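Long-range contacts in leucine-rich repeat protein (Bacteroides thetaiotaomicron, PDB 4ECN), which is of unknown function but, as an extracellular leucine-rich repeat protein with DUF4458 domains, probably binds other proteins: residues D159-N164 / Q217-T222; T171-M176 / V209-G214; T236-G241 / E307-G312. All coordinates share one frame; numbering follows the deposited sequence.

Contact 1 of 3, residues D159-N164 / Q217-T222; sequences DVTVMN and QVVAYT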
loop_
_atom_site.group_PDB
_atom_site.type_symbol
_atom_site.label_atom_id
_atom_site.label_comp_id
_atom_site.label_asym_id
_atom_site.label_seq_id
_atom_site.Cartn_x
_atom_site.Cartn_y
_atom_site.Cartn_z
ATOM N N ASP A 159 -38.231 -5.933 -12.074
ATOM C CA ASP A 159 -37.548 -5.791 -10.783
ATOM C C ASP A 159 -37.840 -4.431 -10.274
ATOM O O ASP A 159 -37.506 -3.480 -10.973
ATOM C CB ASP A 159 -36.014 -6.018 -10.884
ATOM C CG ASP A 159 -35.529 -7.422 -11.183
ATOM O OD1 ASP A 159 -36.174 -8.379 -10.738
ATOM O OD2 ASP A 159 -34.457 -7.556 -11.779
ATOM N N VAL A 160 -38.506 -4.277 -9.122
ATOM C CA VAL A 160 -38.702 -2.894 -8.708
ATOM C C VAL A 160 -38.063 -2.694 -7.327
ATOM O O VAL A 160 -38.056 -3.588 -6.475
ATOM C CB VAL A 160 -40.161 -2.343 -8.756
ATOM C CG1 VAL A 160 -40.855 -2.713 -10.067
ATOM C CG2 VAL A 160 -41.002 -2.758 -7.559
ATOM N N THR A 161 -37.466 -1.509 -7.169
ATOM C CA THR A 161 -36.896 -0.983 -5.942
ATOM C C THR A 161 -37.847 0.045 -5.407
ATOM O O THR A 161 -38.154 1.024 -6.105
ATOM C CB THR A 161 -35.488 -0.377 -6.153
ATOM O OG1 THR A 161 -34.710 -1.176 -7.035
ATOM C CG2 THR A 161 -34.753 -0.106 -4.833
ATOM N N VAL A 162 -38.318 -0.164 -4.178
ATOM C CA VAL A 162 -39.183 0.798 -3.502
ATOM C C VAL A 162 -38.391 1.417 -2.396
ATOM O O VAL A 162 -37.594 0.717 -1.776
ATOM C CB VAL A 162 -40.511 0.198 -2.984
ATOM C CG1 VAL A 162 -41.410 -0.235 -4.140
ATOM C CG2 VAL A 162 -40.273 -0.940 -1.991
HETATM N N MSE A 163 -38.590 2.707 -2.130
HETATM C CA MSE A 163 -37.893 3.364 -1.025
HETATM C C MSE A 163 -38.908 3.946 -0.086
HETATM O O MSE A 163 -39.828 4.620 -0.534
HETATM C CB MSE A 163 -36.931 4.448 -1.526
HETATM C CG MSE A 163 -35.955 4.944 -0.468
HETATM SE SE MSE A 163 -34.990 6.559 -1.020
HETATM C CE MSE A 163 -36.477 7.887 -0.883
ATOM N N ASN A 164 -38.758 3.669 1.213
ATOM C CA ASN A 164 -39.638 4.207 2.241
ATOM C C ASN A 164 -39.350 5.717 2.319
ATOM O O ASN A 164 -38.228 6.135 2.595
ATOM C CB ASN A 164 -39.451 3.460 3.589
ATOM C CG ASN A 164 -40.372 3.919 4.714
ATOM O OD1 ASN A 164 -40.473 5.116 5.051
ATOM N ND2 ASN A 164 -41.014 2.967 5.380
ATOM N N GLN A 217 -42.123 5.141 -2.686
ATOM C CA GLN A 217 -41.983 5.515 -4.081
ATOM C C GLN A 217 -41.119 4.486 -4.784
ATOM O O GLN A 217 -40.121 4.039 -4.199
ATOM C CB GLN A 217 -41.390 6.910 -4.252
ATOM C CG GLN A 217 -42.323 8.069 -3.984
ATOM C CD GLN A 217 -41.583 9.342 -4.270
ATOM O OE1 GLN A 217 -40.754 9.802 -3.462
ATOM N NE2 GLN A 217 -41.794 9.884 -5.473
ATOM N N VAL A 218 -41.473 4.116 -6.035
ATOM C CA VAL A 218 -40.619 3.240 -6.825
ATOM C C VAL A 218 -39.441 4.130 -7.263
ATOM O O VAL A 218 -39.667 5.231 -7.767
ATOM C CB VAL A 218 -41.351 2.521 -7.985
ATOM C CG1 VAL A 218 -40.366 1.765 -8.875
ATOM C CG2 VAL A 218 -42.390 1.546 -7.436
ATOM N N VAL A 219 -38.200 3.703 -6.969
ATOM C CA VAL A 219 -37.011 4.505 -7.240
ATOM C C VAL A 219 -36.122 3.862 -8.359
ATOM O O VAL A 219 -35.173 4.503 -8.836
ATOM C CB VAL A 219 -36.190 4.761 -5.939
ATOM C CG1 VAL A 219 -36.980 5.640 -4.975
ATOM C CG2 VAL A 219 -35.729 3.469 -5.262
ATOM N N ALA A 220 -36.453 2.642 -8.805
ATOM C CA ALA A 220 -35.712 1.974 -9.886
ATOM C C ALA A 220 -36.413 0.707 -10.371
ATOM O O ALA A 220 -37.139 0.064 -9.607
ATOM C CB ALA A 220 -34.298 1.619 -9.425
ATOM N N TYR A 221 -36.161 0.323 -11.630
ATOM C CA TYR A 221 -36.696 -0.927 -12.181
ATOM C C TYR A 221 -35.787 -1.476 -13.291
ATOM O O TYR A 221 -35.020 -0.735 -13.926
ATOM C CB TYR A 221 -38.144 -0.779 -12.722
ATOM C CG TYR A 221 -38.247 0.082 -13.964
ATOM C CD1 TYR A 221 -38.082 -0.469 -15.235
ATOM C CD2 TYR A 221 -38.437 1.458 -13.868
ATOM C CE1 TYR A 221 -38.098 0.329 -16.377
ATOM C CE2 TYR A 221 -38.464 2.265 -15.003
ATOM C CZ TYR A 221 -38.307 1.693 -16.257
ATOM O OH TYR A 221 -38.363 2.474 -17.383
ATOM N N THR A 222 -35.919 -2.788 -13.524
ATOM C CA THR A 222 -35.302 -3.534 -14.609
ATOM C C THR A 222 -36.419 -4.369 -15.230
ATOM O O THR A 222 -37.058 -5.155 -14.520
ATOM C CB THR A 222 -34.092 -4.348 -14.142
ATOM O OG1 THR A 222 -33.147 -3.476 -13.526
ATOM C CG2 THR A 222 -33.413 -5.057 -15.281
#
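Thr161 and Val219 meet through their CG2 methyls: the first is anti to its backbone N (OG1 chi1 -41°), the second lies between backbone N and carbonyl carbon. The methyls come within 3.7 Å, Thr161 CG2 to Val219 CG2, with the side chains crossing at about a right angle. Val219 CG1 turns the other way along the strand and packs on CB of selenomethionine Met163 at 3.6 Å. Thr161 OG1 lies over the Ala220 methyl and is hydrogen-bonded to Glu172 of the adjacent strand. On the opposite face of the sheet, Val162 CG1 touches Val218 CG2 at 3.9 Å and the CB of Val160 faces Val218 CG1, a cluster that Phe135 of strand 130-139 covers.

Six backbone hydrogen bonds join the strands. Thr161 N donates to Ala220 O almost straight (174°), while Thr161 O accepts from Val219 N at 2.8 Å. The pairing then slips from Thr161-Ala220 to Val162-Val218. Val219 and Ala220 thus both stand opposite Thr161, with psi -7° at Val219: a classic beta bulge in the antiparallel pair of strands 157-164 and 214-227, within the second DUF4458 domain of the transthyretin clan.

Contact 2 of 3, residues T171-M176 / V209-G214; sequences TELKGM and VWLPAG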
loop_
_atom_site.group_PDB
_atom_site.type_symbol
_atom_site.label_atom_id
_atom_site.label_comp_id
_atom_site.label_asym_id
_atom_site.label_seq_id
_atom_site.Cartn_x
_atom_site.Cartn_y
_atom_site.Cartn_z
ATOM N N THR A 171 -36.021 -1.550 -0.630
ATOM C CA THR A 171 -36.394 -2.969 -0.661
ATOM C C THR A 171 -36.439 -3.383 -2.110
ATOM O O THR A 171 -37.015 -2.672 -2.926
ATOM C CB THR A 171 -37.723 -3.228 0.090
ATOM O OG1 THR A 171 -37.535 -2.955 1.487
ATOM C CG2 THR A 171 -38.226 -4.665 -0.078
ATOM N N GLU A 172 -35.786 -4.490 -2.448
ATOM C CA GLU A 172 -35.769 -4.951 -3.831
ATOM C C GLU A 172 -36.782 -6.118 -4.004
ATOM O O GLU A 172 -36.793 -7.060 -3.209
ATOM C CB GLU A 172 -34.343 -5.349 -4.259
ATOM C CG GLU A 172 -34.205 -5.638 -5.754
ATOM C CD GLU A 172 -34.250 -4.457 -6.709
ATOM O OE1 GLU A 172 -33.696 -3.393 -6.351
ATOM O OE2 GLU A 172 -34.755 -4.623 -7.846
ATOM N N LEU A 173 -37.655 -6.002 -5.019
ATOM C CA LEU A 173 -38.712 -6.963 -5.367
ATOM C C LEU A 173 -38.351 -7.550 -6.727
ATOM O O LEU A 173 -38.556 -6.916 -7.767
ATOM C CB LEU A 173 -40.091 -6.256 -5.346
ATOM C CG LEU A 173 -40.391 -5.487 -4.057
ATOM C CD1 LEU A 173 -41.478 -4.462 -4.246
ATOM C CD2 LEU A 173 -40.669 -6.404 -2.896
ATOM N N LYS A 174 -37.725 -8.734 -6.706
ATOM C CA LYS A 174 -37.122 -9.313 -7.894
ATOM C C LYS A 174 -38.017 -10.321 -8.621
ATOM O O LYS A 174 -38.811 -11.031 -8.004
ATOM C CB LYS A 174 -35.790 -9.982 -7.528
ATOM C CG LYS A 174 -34.678 -8.962 -7.247
ATOM C CD LYS A 174 -33.305 -9.600 -6.964
ATOM C CE LYS A 174 -32.190 -8.608 -6.672
ATOM N NZ LYS A 174 -31.832 -7.768 -7.855
ATOM N N GLY A 175 -37.854 -10.325 -9.949
ATOM C CA GLY A 175 -38.501 -11.186 -10.925
ATOM C C GLY A 175 -40.004 -11.328 -10.835
ATOM O O GLY A 175 -40.508 -12.449 -10.942
HETATM N N MSE A 176 -40.740 -10.216 -10.674
HETATM C CA MSE A 176 -42.202 -10.257 -10.615
HETATM C C MSE A 176 -42.783 -10.439 -12.021
HETATM O O MSE A 176 -42.324 -9.757 -12.947
HETATM C CB MSE A 176 -42.765 -8.993 -9.960
HETATM C CG MSE A 176 -42.392 -8.833 -8.475
HETATM SE SE MSE A 176 -43.126 -7.198 -7.685
HETATM C CE MSE A 176 -42.306 -5.909 -8.875
ATOM N N VAL A 209 -46.935 -8.424 -2.884
ATOM C CA VAL A 209 -45.693 -8.516 -2.127
ATOM C C VAL A 209 -45.980 -7.999 -0.730
ATOM O O VAL A 209 -46.982 -7.334 -0.551
ATOM C CB VAL A 209 -44.506 -7.790 -2.812
ATOM C CG1 VAL A 209 -44.286 -8.323 -4.219
ATOM C CG2 VAL A 209 -44.681 -6.273 -2.829
ATOM N N TRP A 210 -45.149 -8.347 0.259
ATOM C CA TRP A 210 -45.326 -7.908 1.646
ATOM C C TRP A 210 -44.342 -6.814 1.979
ATOM O O TRP A 210 -43.140 -7.084 2.085
ATOM C CB TRP A 210 -45.168 -9.072 2.655
ATOM C CG TRP A 210 -46.358 -9.974 2.767
ATOM C CD1 TRP A 210 -47.315 -9.953 3.739
ATOM C CD2 TRP A 210 -46.711 -11.035 1.875
ATOM N NE1 TRP A 210 -48.267 -10.915 3.484
ATOM C CE2 TRP A 210 -47.921 -11.594 2.347
ATOM C CE3 TRP A 210 -46.133 -11.558 0.702
ATOM C CZ2 TRP A 210 -48.556 -12.657 1.695
ATOM C CZ3 TRP A 210 -46.773 -12.602 0.048
ATOM C CH2 TRP A 210 -47.967 -13.145 0.545
ATOM N N LEU A 211 -44.849 -5.579 2.159
ATOM C CA LEU A 211 -44.047 -4.416 2.549
ATOM C C LEU A 211 -44.419 -3.919 3.939
ATOM O O LEU A 211 -45.603 -3.918 4.265
ATOM C CB LEU A 211 -44.217 -3.254 1.553
ATOM C CG LEU A 211 -43.657 -3.388 0.151
ATOM C CD1 LEU A 211 -44.015 -2.174 -0.652
ATOM C CD2 LEU A 211 -42.143 -3.554 0.155
ATOM N N PRO A 212 -43.482 -3.411 4.765
ATOM C CA PRO A 212 -43.918 -2.818 6.052
ATOM C C PRO A 212 -44.833 -1.601 5.803
ATOM O O PRO A 212 -44.680 -0.917 4.782
ATOM C CB PRO A 212 -42.601 -2.412 6.738
ATOM C CG PRO A 212 -41.505 -3.069 5.961
ATOM C CD PRO A 212 -42.017 -3.304 4.574
ATOM N N ALA A 213 -45.807 -1.347 6.693
ATOM C CA ALA A 213 -46.690 -0.192 6.533
ATOM C C ALA A 213 -45.870 1.096 6.526
ATOM O O ALA A 213 -44.949 1.269 7.328
ATOM C CB ALA A 213 -47.733 -0.156 7.634
ATOM N N GLY A 214 -46.181 1.960 5.574
ATOM C CA GLY A 214 -45.506 3.236 5.393
ATOM C C GLY A 214 -45.773 3.783 4.015
ATOM O O GLY A 214 -46.573 3.216 3.261
#
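Leu173 and Val209 meet in a partly buried apolar patch of the second DUF4458 domain, a beta domain assigned to the transthyretin clan. Strands 170-179 and 202-212 pair antiparallel in its sheet but have separated at this level. The evidence for separation is geometric: the axes of segments 171-174 and 209-212 come no nearer than 9.6 Å, at 176° between their directions, and the closest CA pair, Leu173 with Val209, is 7.9 Å apart. Side chains alone therefore span the gap here.

Leu173 makes the main bridge, both of its methyls reaching the valine. CD1 lies 3.9 Å from Val209 CG2, and CD2 is almost as near to the same methyl, so the forked end of the leucine straddles CG2 while the two side chains cross obliquely. The other valine methyl has a separate partner: Val209 CG1 is 3.8 Å from SE of selenomethionine Met176, which comes across at about a right angle. In Met176 SE is anti to CA (chi2 180°), which carries it out to that methyl. Farther along, Thr171 CG2 and Leu211 CD2 slide past each other in opposite directions, 4.1 Å apart.

Between Leu173 and Met176 the chain turns a corner at Gly175, yet both side chains approach the same valine. Thr171 and Leu173 are tied by backbone hydrogen bonds to Val162 and Val160 of strand 157-164, whereas Val209 and Leu211 are tied to Val133 and Gly131 of strand 130-139. Phe135, on that last strand, packs against both Leu173 and Met176.

Contact 3 of 3, residues T236-G241 / E307-G312; sequences TQSVRG and ELDMWG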
loop_
_atom_site.group_PDB
_atom_site.type_symbol
_atom_site.label_atom_id
_atom_site.label_comp_id
_atom_site.label_asym_id
_atom_site.label_seq_id
_atom_site.Cartn_x
_atom_site.Cartn_y
_atom_site.Cartn_z
ATOM N N THR A 236 -32.880 -0.556 -17.630
ATOM C CA THR A 236 -32.721 -0.315 -16.207
ATOM C C THR A 236 -32.801 1.185 -16.050
ATOM O O THR A 236 -32.098 1.915 -16.759
ATOM C CB THR A 236 -31.432 -0.956 -15.632
ATOM O OG1 THR A 236 -31.402 -2.348 -15.934
ATOM C CG2 THR A 236 -31.349 -0.827 -14.139
ATOM N N GLN A 237 -33.701 1.656 -15.192
ATOM C CA GLN A 237 -33.836 3.091 -15.008
ATOM C C GLN A 237 -33.961 3.475 -13.554
ATOM O O GLN A 237 -34.574 2.745 -12.771
ATOM C CB GLN A 237 -35.074 3.628 -15.749
ATOM C CG GLN A 237 -35.120 3.428 -17.260
ATOM C CD GLN A 237 -34.092 4.168 -18.071
ATOM O OE1 GLN A 237 -33.590 5.228 -17.695
ATOM N NE2 GLN A 237 -33.826 3.656 -19.262
ATOM N N SER A 238 -33.390 4.641 -13.203
ATOM C CA SER A 238 -33.582 5.289 -11.910
ATOM C C SER A 238 -34.757 6.224 -12.099
ATOM O O SER A 238 -34.764 7.035 -13.041
ATOM C CB SER A 238 -32.327 6.002 -11.419
ATOM O OG SER A 238 -32.503 6.391 -10.065
ATOM N N VAL A 239 -35.808 6.024 -11.306
ATOM C CA VAL A 239 -37.038 6.789 -11.438
ATOM C C VAL A 239 -37.522 7.281 -10.066
ATOM O O VAL A 239 -36.854 7.090 -9.045
ATOM C CB VAL A 239 -38.138 5.933 -12.144
ATOM C CG1 VAL A 239 -37.812 5.687 -13.618
ATOM C CG2 VAL A 239 -38.402 4.619 -11.410
ATOM N N ARG A 240 -38.693 7.942 -10.081
ATOM C CA ARG A 240 -39.475 8.441 -8.955
ATOM C C ARG A 240 -40.944 8.251 -9.304
ATOM O O ARG A 240 -41.573 9.120 -9.905
ATOM C CB ARG A 240 -39.139 9.905 -8.602
ATOM C CG ARG A 240 -37.834 10.116 -7.830
ATOM C CD ARG A 240 -37.868 9.482 -6.441
ATOM N NE ARG A 240 -36.706 9.834 -5.624
ATOM C CZ ARG A 240 -35.518 9.239 -5.706
ATOM N NH1 ARG A 240 -35.305 8.282 -6.603
ATOM N NH2 ARG A 240 -34.526 9.614 -4.906
ATOM N N GLY A 241 -41.442 7.062 -9.009
ATOM C CA GLY A 241 -42.830 6.702 -9.230
ATOM C C GLY A 241 -43.711 7.439 -8.251
ATOM O O GLY A 241 -43.246 7.896 -7.202
ATOM N N GLU A 307 -30.646 3.108 -3.205
ATOM C CA GLU A 307 -31.121 3.531 -4.517
ATOM C C GLU A 307 -30.026 3.394 -5.564
ATOM O O GLU A 307 -28.915 3.876 -5.339
ATOM C CB GLU A 307 -31.587 4.988 -4.445
ATOM C CG GLU A 307 -32.183 5.488 -5.748
ATOM C CD GLU A 307 -32.336 6.987 -5.869
ATOM O OE1 GLU A 307 -31.875 7.728 -4.968
ATOM O OE2 GLU A 307 -32.881 7.420 -6.909
ATOM N N LEU A 308 -30.371 2.769 -6.719
ATOM C CA LEU A 308 -29.530 2.515 -7.891
ATOM C C LEU A 308 -28.684 3.728 -8.278
ATOM O O LEU A 308 -27.486 3.582 -8.563
ATOM C CB LEU A 308 -30.409 2.114 -9.081
ATOM C CG LEU A 308 -29.696 1.920 -10.434
ATOM C CD1 LEU A 308 -28.641 0.816 -10.372
ATOM C CD2 LEU A 308 -30.692 1.654 -11.546
ATOM N N ASP A 309 -29.295 4.909 -8.267
ATOM C CA ASP A 309 -28.645 6.159 -8.600
ATOM C C ASP A 309 -27.460 6.474 -7.673
ATOM O O ASP A 309 -26.600 7.285 -8.034
ATOM C CB ASP A 309 -29.666 7.287 -8.517
ATOM C CG ASP A 309 -29.406 8.369 -9.536
ATOM O OD1 ASP A 309 -29.326 8.039 -10.748
ATOM O OD2 ASP A 309 -29.314 9.553 -9.133
HETATM N N MSE A 310 -27.398 5.821 -6.496
HETATM C CA MSE A 310 -26.342 6.040 -5.498
HETATM C C MSE A 310 -25.245 4.969 -5.523
HETATM O O MSE A 310 -24.277 5.093 -4.760
HETATM C CB MSE A 310 -26.951 6.073 -4.081
HETATM C CG MSE A 310 -27.824 7.287 -3.815
HETATM SE SE MSE A 310 -26.867 8.921 -4.198
HETATM C CE MSE A 310 -27.865 9.544 -5.810
ATOM N N TRP A 311 -25.374 3.942 -6.389
ATOM C CA TRP A 311 -24.434 2.827 -6.446
ATOM C C TRP A 311 -23.009 3.258 -6.824
ATOM O O TRP A 311 -22.088 2.512 -6.507
ATOM C CB TRP A 311 -24.917 1.747 -7.412
ATOM C CG TRP A 311 -26.032 0.896 -6.877
ATOM C CD1 TRP A 311 -26.873 1.190 -5.842
ATOM C CD2 TRP A 311 -26.504 -0.326 -7.438
ATOM N NE1 TRP A 311 -27.827 0.211 -5.713
ATOM C CE2 TRP A 311 -27.627 -0.732 -6.680
ATOM C CE3 TRP A 311 -26.123 -1.101 -8.554
ATOM C CZ2 TRP A 311 -28.340 -1.894 -6.968
ATOM C CZ3 TRP A 311 -26.841 -2.248 -8.845
ATOM C CH2 TRP A 311 -27.936 -2.631 -8.061
ATOM N N GLY A 312 -22.828 4.448 -7.397
ATOM C CA GLY A 312 -21.507 4.993 -7.707
ATOM C C GLY A 312 -20.773 5.549 -6.496
ATOM O O GLY A 312 -19.558 5.761 -6.546
#
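Thr236 opens the contact by turning its CG2 methyl to Leu308 CD2, 3.6 Å away, the two side chains crossing at about a right angle. This methyl is anti to the backbone N, which leaves OG1 (chi1 -55°) beside that nitrogen, where its hydrogen bonds go to Lys272 and Thr222. Leu308 also packs on Ile268 of helix 266-280, so it fills the corner between strand and helix.

Two residues on, Ser238 places OG anti to its backbone N and sets it against the 3-10 turn 308-310. OG lies 3.4 Å from Asp309 CB, and Ser238 CB is 3.7 Å from Asp309 OD1, an oxygen that is hydrogen-bonded to Tyr267. The carboxylate of Glu307 is also close, but Ser238 OG makes no hydrogen bond to it because the angle is poor; OG has a weak bond to Val219 O instead.

The Arg240 chain bends at CD (chi2 -65°) and its guanidinium meets Glu307, the side chains crossing at about a right angle. NH1 donates to Glu307 OE2 at 2.6 Å, nearly straight, and the weak second bond runs from NH2 to OE1 at 3.3 Å. The acceptor oxygen OE2 lies near the guanidinium plane, whereas NH1 meets it from above the carboxylate plane, the two planes being 53° apart. NH1 also donates to Val239 O, which helps fix the rotation of the guanidinium.

The contact joins the end of strand 230-238 to the loop before strand 317-319, where the leucine-rich repeat sheet begins. Its chemistry is divided: a methyl-methyl contact between the buried Thr236 and Leu308, and a salt bridge made by the exposed Arg240, which solvent probably screens.

Overall arrangement
Contacts 1 and 2 share one sheet of the second DUF4458 domain, with centres 9 Å apart. They are joined where Asp159 OD1 meets Gly175 N at 2.7 Å, a probable hydrogen bond. Contact 3 follows later in the chain, 8 Å from contact 1 between centres; Val218 O and Gly241 N, 2.8 Å apart, link strand 214-227 to the segment after strand 230-238. Contacts 2 and 3 do not touch, their centres lying about 16 Å apart. Contact 3 leads toward the leucine-rich repeats: Trp311 O accepts a hydrogen bond from Gln314, which with Val317 forms the sodium site.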